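Local coordinates for protein putative glutathionylspermidine synthase (Methylobacillus flagellatus, PDB 3N6X) that probably acts as an ATP-dependent ligase of the circularly permuted ATP-grasp family, possibly a glutathionylspermidine synthase, at residues G297-S300 and V301-N304; L223-G226 and A227-A231; I325-P328 and E329-R332; H107-E110 and I111-A114. One frame throughout, in Å; residues are numbered along the deposited sequence.

Contact 1 of 4, residues G297-S300 and V301-N304; sequences GLLS and VYRN. With SO4 (sulfate ion), chain C.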
# COMPACT_ATOMS: atom_id res chain seq x y z
N GLY A 297 -23.11 1.25 -18.02
CA GLY A 297 -23.40 -0.17 -18.20
C GLY A 297 -22.25 -1.11 -17.90
O GLY A 297 -22.41 -2.33 -17.98
N LEU A 298 -21.08 -0.56 -17.53
CA LEU A 298 -19.88 -1.35 -17.23
C LEU A 298 -20.12 -2.43 -16.16
O LEU A 298 -19.71 -3.58 -16.34
CB LEU A 298 -18.72 -0.43 -16.81
CG LEU A 298 -17.39 -1.12 -16.46
CD1 LEU A 298 -16.86 -1.93 -17.63
CD2 LEU A 298 -16.36 -0.10 -16.01
N LEU A 299 -20.79 -2.06 -15.05
CA LEU A 299 -21.07 -3.00 -13.98
C LEU A 299 -21.85 -4.23 -14.46
O LEU A 299 -21.50 -5.36 -14.10
CB LEU A 299 -21.79 -2.32 -12.80
CG LEU A 299 -22.07 -3.23 -11.59
CD1 LEU A 299 -20.75 -3.71 -10.92
CD2 LEU A 299 -22.98 -2.55 -10.60
N SER A 300 -22.87 -4.02 -15.33
CA SER A 300 -23.67 -5.11 -15.91
C SER A 300 -22.82 -6.11 -16.73
O SER A 300 -23.04 -7.32 -16.65
CB SER A 300 -24.81 -4.55 -16.76
OG SER A 300 -25.48 -5.57 -17.47
N VAL A 301 -21.86 -5.59 -17.54
CA VAL A 301 -20.95 -6.44 -18.36
C VAL A 301 -20.07 -7.31 -17.43
O VAL A 301 -19.86 -8.49 -17.70
CB VAL A 301 -20.09 -5.57 -19.34
CG1 VAL A 301 -19.18 -6.45 -20.19
CG2 VAL A 301 -20.97 -4.71 -20.22
N TYR A 302 -19.55 -6.70 -16.37
CA TYR A 302 -18.71 -7.35 -15.38
C TYR A 302 -19.51 -8.43 -14.64
O TYR A 302 -19.06 -9.57 -14.55
CB TYR A 302 -18.15 -6.30 -14.41
CG TYR A 302 -17.29 -6.87 -13.30
CD1 TYR A 302 -16.26 -7.78 -13.58
CD2 TYR A 302 -17.43 -6.42 -11.98
CE1 TYR A 302 -15.43 -8.27 -12.57
CE2 TYR A 302 -16.58 -6.87 -10.97
CZ TYR A 302 -15.59 -7.80 -11.27
OH TYR A 302 -14.76 -8.24 -10.28
N ARG A 303 -20.73 -8.08 -14.16
CA ARG A 303 -21.61 -9.02 -13.45
C ARG A 303 -22.01 -10.20 -14.35
O ARG A 303 -22.22 -11.30 -13.83
CB ARG A 303 -22.88 -8.30 -12.95
CG ARG A 303 -22.66 -7.42 -11.70
CD ARG A 303 -23.91 -6.61 -11.32
NE ARG A 303 -25.16 -7.33 -11.60
CZ ARG A 303 -25.73 -8.21 -10.77
NH1 ARG A 303 -25.18 -8.47 -9.59
NH2 ARG A 303 -26.84 -8.83 -11.12
N ASN A 304 -22.07 -9.99 -15.69
CA ASN A 304 -22.46 -11.03 -16.66
C ASN A 304 -21.30 -11.69 -17.43
O ASN A 304 -21.53 -12.41 -18.41
CB ASN A 304 -23.54 -10.53 -17.62
CG ASN A 304 -24.86 -10.32 -16.93
OD1 ASN A 304 -25.59 -11.27 -16.66
ND2 ASN A 304 -25.16 -9.09 -16.55
S SO4 C . -27.64 -6.93 -14.72
O1 SO4 C . -26.30 -6.51 -14.29
O2 SO4 C . -27.78 -8.39 -14.58
O3 SO4 C . -28.65 -6.25 -13.89
O4 SO4 C . -27.84 -6.56 -16.14
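The carbonyl O of Ser-300 is gripped twice by Asn-304. Asn-304 ND2 reaches Ser-300 O at 2.8 Å, with the carbonyl nearly in the amide's own plane, while the Asn-304 backbone N adds a weak bond from Asn-304 N to Ser-300 O of 3.0 Å. This folds the asparagine back over the last turn of helix 298-303, just where the chain leaves helical geometry. A sulfate ion, probably from the crystallisation liquor, sits beside the same end. Ser-300 OG holds sulfate O4 at 2.9 Å, and Arg-303 NE meets sulfate O1 at 3.0 Å almost straight (169°), in the guanidinium plane at its edge. Asn-304 ND2 adds a weak bond to a third oxygen. The bend at chi3 (35°) carries the guanidinium round to the anion, with Arg-303 CD 3.9 Å from Leu-299 CG; its NH1 is held by the carbonyl of Glu-130. Along the backbone, Arg-303 N bonds Leu-299 O at 2.8 Å. On the inner side Leu-298 and Val-301 pack on Val-259 of strand 259-261, and Leu-298 and Tyr-302 on Leu-309, placing the helix within the beta-alpha-beta unit of strands 268-275 and 308-310.

Contact 2 of 4, residues L223-G226 and A227-A231; sequences LTPG and AYNSA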
# COMPACT_ATOMS: atom_id res chain seq x y z
N LEU A 223 -7.90 2.06 -16.99
CA LEU A 223 -8.91 3.12 -16.90
C LEU A 223 -8.52 4.16 -15.82
O LEU A 223 -8.42 3.83 -14.64
CB LEU A 223 -10.30 2.53 -16.65
CG LEU A 223 -11.45 3.49 -16.34
CD1 LEU A 223 -11.80 4.37 -17.56
CD2 LEU A 223 -12.68 2.73 -15.88
N THR A 224 -8.22 5.39 -16.26
CA THR A 224 -7.79 6.49 -15.39
C THR A 224 -8.88 7.58 -15.27
O THR A 224 -9.59 7.85 -16.25
CB THR A 224 -6.45 7.10 -15.90
OG1 THR A 224 -6.01 8.10 -14.98
CG2 THR A 224 -6.57 7.73 -17.30
N PRO A 225 -8.99 8.27 -14.10
CA PRO A 225 -9.91 9.42 -14.02
C PRO A 225 -9.42 10.59 -14.88
O PRO A 225 -10.23 11.38 -15.36
CB PRO A 225 -9.94 9.77 -12.53
CG PRO A 225 -8.69 9.22 -11.98
CD PRO A 225 -8.25 8.07 -12.83
N GLY A 226 -8.11 10.66 -15.11
CA GLY A 226 -7.49 11.70 -15.93
C GLY A 226 -6.47 12.53 -15.19
O GLY A 226 -6.18 12.27 -14.01
N ALA A 227 -5.92 13.57 -15.88
CA ALA A 227 -4.85 14.46 -15.38
C ALA A 227 -5.12 15.17 -14.05
O ALA A 227 -4.18 15.37 -13.28
CB ALA A 227 -4.47 15.47 -16.44
N TYR A 228 -6.39 15.52 -13.77
CA TYR A 228 -6.71 16.19 -12.50
C TYR A 228 -6.88 15.21 -11.34
O TYR A 228 -7.79 15.34 -10.51
CB TYR A 228 -7.90 17.14 -12.64
CG TYR A 228 -7.47 18.56 -12.93
CD1 TYR A 228 -7.02 19.39 -11.90
CD2 TYR A 228 -7.44 19.05 -14.23
CE1 TYR A 228 -6.60 20.69 -12.16
CE2 TYR A 228 -7.03 20.36 -14.50
CZ TYR A 228 -6.61 21.17 -13.46
OH TYR A 228 -6.19 22.45 -13.71
N ASN A 229 -5.97 14.23 -11.27
CA ASN A 229 -5.88 13.22 -10.22
C ASN A 229 -4.41 13.16 -9.76
O ASN A 229 -3.49 13.17 -10.60
CB ASN A 229 -6.35 11.86 -10.74
CG ASN A 229 -6.39 10.80 -9.67
OD1 ASN A 229 -5.40 10.11 -9.41
ND2 ASN A 229 -7.53 10.67 -9.02
N SER A 230 -4.20 13.17 -8.42
CA SER A 230 -2.86 13.18 -7.80
C SER A 230 -1.95 12.02 -8.27
O SER A 230 -0.74 12.23 -8.43
CB SER A 230 -2.97 13.19 -6.27
OG SER A 230 -3.70 12.07 -5.78
N ALA A 231 -2.54 10.83 -8.52
CA ALA A 231 -1.78 9.65 -8.95
C ALA A 231 -1.77 9.46 -10.48
O ALA A 231 -1.32 8.42 -10.95
CB ALA A 231 -2.32 8.39 -8.26
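An Asx turn at Asn-229 introduces helix 232-242, and its asparagine also lies against Pro-225 at the start of the same loop. Asn-229 OD1 accepts the backbone N of Ala-231, the N-cap residue, at 3.1 Å; the donor stands above the carbonyl plane, 39° out of it, and the bond is bent (143°). Having CG anti to the backbone N (chi1 -175°) brings the amide against the CG corner of the proline ring, Pro-225 CG to Asn-229 ND2 3.5 Å. Asn-229 CB rests 3.3 Å from Gly-226 O, so one side chain touches both Pro-225 CG and the Gly-226 carbonyl. Gly-226 itself has a backbone conformation in which any CB would jam against the carbonyl of Pro-225 and against Ala-227 N. Gly-226 N makes a weak bond of 3.3 Å to Thr-224 OG1, and that hydroxyl is also bonded to ND1 of His-235 on the helix ahead. Replacing Asn-229 with an alanine would probably leave Ala-231 N without its side-chain acceptor and take the amide away from Pro-225 CG. Thr-224 and Ala-227 lean on Tyr-232, joining the loop to the first turn of the helix. This is an Asx turn leading into the helix of a beta-alpha-beta crossover, here between the parallel strands 220-223 and 245-247.

Contact 3 of 4, residues I325-P328 and E329-R332; sequences IYVP and EMIR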
# COMPACT_ATOMS: atom_id res chain seq x y z
N ILE A 325 -9.94 -5.44 12.05
CA ILE A 325 -9.78 -6.18 13.30
C ILE A 325 -10.07 -7.68 13.18
O ILE A 325 -9.64 -8.45 14.04
CB ILE A 325 -10.54 -5.47 14.45
CG1 ILE A 325 -12.07 -5.50 14.22
CG2 ILE A 325 -10.01 -4.01 14.65
CD1 ILE A 325 -12.91 -5.14 15.46
N TYR A 326 -10.77 -8.10 12.11
CA TYR A 326 -11.14 -9.52 11.90
C TYR A 326 -10.15 -10.29 11.04
O TYR A 326 -10.30 -11.50 10.88
CB TYR A 326 -12.56 -9.63 11.33
CG TYR A 326 -13.59 -8.95 12.20
CD1 TYR A 326 -13.92 -9.46 13.46
CD2 TYR A 326 -14.22 -7.78 11.79
CE1 TYR A 326 -14.84 -8.81 14.29
CE2 TYR A 326 -15.15 -7.13 12.60
CZ TYR A 326 -15.44 -7.64 13.86
OH TYR A 326 -16.35 -7.00 14.66
N VAL A 327 -9.15 -9.61 10.47
CA VAL A 327 -8.19 -10.24 9.56
C VAL A 327 -7.47 -11.46 10.16
O VAL A 327 -7.53 -12.52 9.56
CB VAL A 327 -7.25 -9.22 8.83
CG1 VAL A 327 -6.30 -9.95 7.88
CG2 VAL A 327 -8.07 -8.19 8.07
N PRO A 328 -6.94 -11.39 11.43
CA PRO A 328 -6.33 -12.60 12.02
C PRO A 328 -7.30 -13.79 12.09
O PRO A 328 -6.90 -14.93 11.84
CB PRO A 328 -5.89 -12.14 13.42
CG PRO A 328 -5.73 -10.69 13.30
CD PRO A 328 -6.77 -10.23 12.32
N GLU A 329 -8.61 -13.52 12.35
CA GLU A 329 -9.65 -14.56 12.39
C GLU A 329 -9.96 -15.11 11.01
O GLU A 329 -10.32 -16.29 10.90
CB GLU A 329 -10.93 -14.05 13.07
CG GLU A 329 -10.86 -13.94 14.59
CD GLU A 329 -10.29 -15.14 15.32
OE1 GLU A 329 -10.65 -16.29 14.96
OE2 GLU A 329 -9.47 -14.94 16.25
N MSE A 330 -9.82 -14.27 9.93
CA MSE A 330 -10.00 -14.75 8.54
C MSE A 330 -8.91 -15.78 8.22
O MSE A 330 -9.19 -16.78 7.57
CB MSE A 330 -9.89 -13.61 7.55
CG MSE A 330 -10.99 -12.56 7.67
SE MSE A 330 -10.52 -11.05 6.48
CE MSE A 330 -11.74 -9.78 7.18
N ILE A 331 -7.65 -15.50 8.62
CA ILE A 331 -6.53 -16.41 8.37
C ILE A 331 -6.80 -17.79 9.04
O ILE A 331 -6.75 -18.80 8.36
CB ILE A 331 -5.16 -15.79 8.80
CG1 ILE A 331 -4.80 -14.56 7.93
CG2 ILE A 331 -4.03 -16.84 8.77
CD1 ILE A 331 -3.87 -13.54 8.61
N ARG A 332 -7.22 -17.79 10.31
CA ARG A 332 -7.58 -19.02 11.04
C ARG A 332 -8.76 -19.72 10.39
O ARG A 332 -8.69 -20.92 10.16
CB ARG A 332 -7.89 -18.71 12.52
CG ARG A 332 -6.73 -18.07 13.25
CD ARG A 332 -7.02 -17.86 14.70
NE ARG A 332 -5.79 -17.54 15.42
CZ ARG A 332 -5.49 -16.34 15.89
NH1 ARG A 332 -6.36 -15.34 15.79
NH2 ARG A 332 -4.33 -16.13 16.48
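Val-327 is closely engaged on the inner side of helix 327-335, meeting both Met-330 and Ile-331, whereas Glu-329 and Arg-332, beside Pro-328, form the looser, partly exposed flank. Met-330 is a selenomethionine: its SE comes 4.1 Å from Val-327 CG2 and its CE lies 4.2 Å from Tyr-326 CB. The chain is extended past CG (chi2 172°), which lays the selenium across the valine methyl. Ile-331 CD1 is the more distant partner, 4.4 Å from Val-327 CG1. Backbone bonds run from Met-330 N to Tyr-326 O at 3.0 Å and from Ile-331 N to Val-327 O at 3.1 Å.

On the other flank, Arg-332 CG lies 3.4 Å from Pro-328 O, and the extended chain brings NH1 back to Glu-329 OE2 at 3.2 Å, a salt bridge whose hydrogen bond is weak (128°). NE of the same arginine pairs with Glu-338. A leucine in place of Arg-332 would probably leave both Glu-329 and Glu-338 without this positive partner. The inner side faces helix 81-105: Val-327 touches Arg-94, Met-330 touches Phe-101, and Ile-331 lies on Gln-93 and Ala-97.

Contact 4 of 4, residues H107-E110 and I111-A114; sequences HDQE and IIKA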
# COMPACT_ATOMS: atom_id res chain seq x y z
N HIS A 107 -20.89 -14.47 -1.33
CA HIS A 107 -21.42 -15.79 -1.66
C HIS A 107 -22.18 -16.41 -0.49
O HIS A 107 -23.22 -15.89 -0.13
CB HIS A 107 -20.35 -16.71 -2.29
CG HIS A 107 -19.96 -16.29 -3.68
ND1 HIS A 107 -18.95 -15.36 -3.90
CD2 HIS A 107 -20.54 -16.59 -4.87
CE1 HIS A 107 -18.91 -15.17 -5.21
NE2 HIS A 107 -19.85 -15.88 -5.84
N ASP A 108 -21.67 -17.50 0.12
CA ASP A 108 -22.38 -18.19 1.20
C ASP A 108 -22.27 -17.55 2.58
O ASP A 108 -23.00 -17.93 3.49
CB ASP A 108 -22.01 -19.68 1.25
CG ASP A 108 -22.44 -20.45 -0.00
OD1 ASP A 108 -23.41 -20.02 -0.67
OD2 ASP A 108 -21.82 -21.50 -0.29
N GLN A 109 -21.37 -16.55 2.73
CA GLN A 109 -21.16 -15.84 4.01
C GLN A 109 -20.96 -16.80 5.18
O GLN A 109 -21.52 -16.60 6.25
CB GLN A 109 -22.30 -14.83 4.27
CG GLN A 109 -22.43 -13.80 3.15
CD GLN A 109 -23.57 -12.83 3.33
OE1 GLN A 109 -24.55 -13.11 4.02
NE2 GLN A 109 -23.49 -11.69 2.67
N GLU A 110 -20.13 -17.86 4.96
CA GLU A 110 -19.84 -18.90 5.94
C GLU A 110 -19.24 -18.33 7.24
O GLU A 110 -19.56 -18.83 8.32
CB GLU A 110 -18.90 -19.98 5.35
CG GLU A 110 -19.52 -20.84 4.25
CD GLU A 110 -20.79 -21.63 4.58
OE1 GLU A 110 -21.09 -21.83 5.78
OE2 GLU A 110 -21.46 -22.08 3.62
N ILE A 111 -18.36 -17.30 7.13
CA ILE A 111 -17.71 -16.68 8.29
C ILE A 111 -18.72 -15.92 9.19
O ILE A 111 -18.47 -15.77 10.38
CB ILE A 111 -16.49 -15.80 7.88
CG1 ILE A 111 -15.54 -15.55 9.10
CG2 ILE A 111 -16.94 -14.47 7.20
CD1 ILE A 111 -14.07 -15.17 8.77
N ILE A 112 -19.83 -15.41 8.60
CA ILE A 112 -20.88 -14.72 9.36
C ILE A 112 -21.76 -15.77 10.07
O ILE A 112 -22.01 -15.65 11.27
CB ILE A 112 -21.70 -13.73 8.47
CG1 ILE A 112 -20.78 -12.63 7.85
CG2 ILE A 112 -22.84 -13.09 9.30
CD1 ILE A 112 -21.47 -11.69 6.78
N LYS A 113 -22.15 -16.84 9.33
CA LYS A 113 -22.95 -17.95 9.88
C LYS A 113 -22.21 -18.66 11.02
O LYS A 113 -22.87 -19.17 11.93
CB LYS A 113 -23.33 -18.95 8.77
CG LYS A 113 -24.19 -18.33 7.67
CD LYS A 113 -24.38 -19.27 6.49
CE LYS A 113 -25.39 -18.72 5.51
NZ LYS A 113 -25.43 -19.52 4.25
N ALA A 114 -20.85 -18.70 10.97
CA ALA A 114 -20.02 -19.31 12.02
C ALA A 114 -19.85 -18.38 13.25
O ALA A 114 -19.22 -18.78 14.24
CB ALA A 114 -18.66 -19.72 11.46
O HOH W 1 -24.20 -22.47 3.42
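The side-chain amide of Gln-109 has the methyl CD1 of Ile-112 over one face, 4.2 Å from Gln-109 CD, and its NE2 bonds the carbonyl of Val-105. The two side chains lie side by side and point the same way, both with the next carbon anti to the carbonyl carbon (chi1 -58° and -60°). A second flat group, the carboxylate of Glu-110, takes a hydrogen bond from a water at OE2, 2.8 Å away.

Lys-113 reaches back along the turn with an extended chain. Lys-113 NZ ends at Asp-108 O, 3.0 Å away and in the carbonyl plane; Lys-113 CG passes 3.5 Å from Gln-109 O. The water on Glu-110 makes a second, weak bond to Lys-113 NZ, linking the two charges indirectly. Behind this, Gln-109 O receives Lys-113 N at 3.2 Å and, weakly, Ile-112 N, while Glu-110 O receives Ala-114 N at 3.0 Å. At the start of the short helix the Asp-104 carboxylate takes the N-H groups of both Glu-110 and Ile-111. Ile-111 turns to the other side and packs on Phe-333 and Tyr-334 of helix 327-335.

The ammonium thus docks on a main-chain carbonyl, with Glu-110 OE2 4.8 Å from Lys-113 NZ and the carboxylate of Asp-108 further off; the two carboxylates would probably favour its positive charge through space, without a direct salt bridge.

From the N terminus the order is contact 4, contact 2, contact 1, contact 3; each lies within one continuous run of chain, so none nests in or crosses another. Contact 4 closes the turn from helix 81-105 into helix 110-113. Contact 2 spans the loop from strand 220-223 to helix 232-242, and contact 1 is the short helix 298-303, so these two lie on connections between strands of the mixed sheet that contains 220-223, 268-275 and 308-310. Contact 3 opens helix 327-335. Contacts 3 and 4 touch directly, with Ile-111 CD1 4.1 Å from Met-330 CA, tying helices 110-113 and 327-335 together. Contacts 2 and 3 lie on opposite sides of the chain's centre, their centres about 34 Å apart.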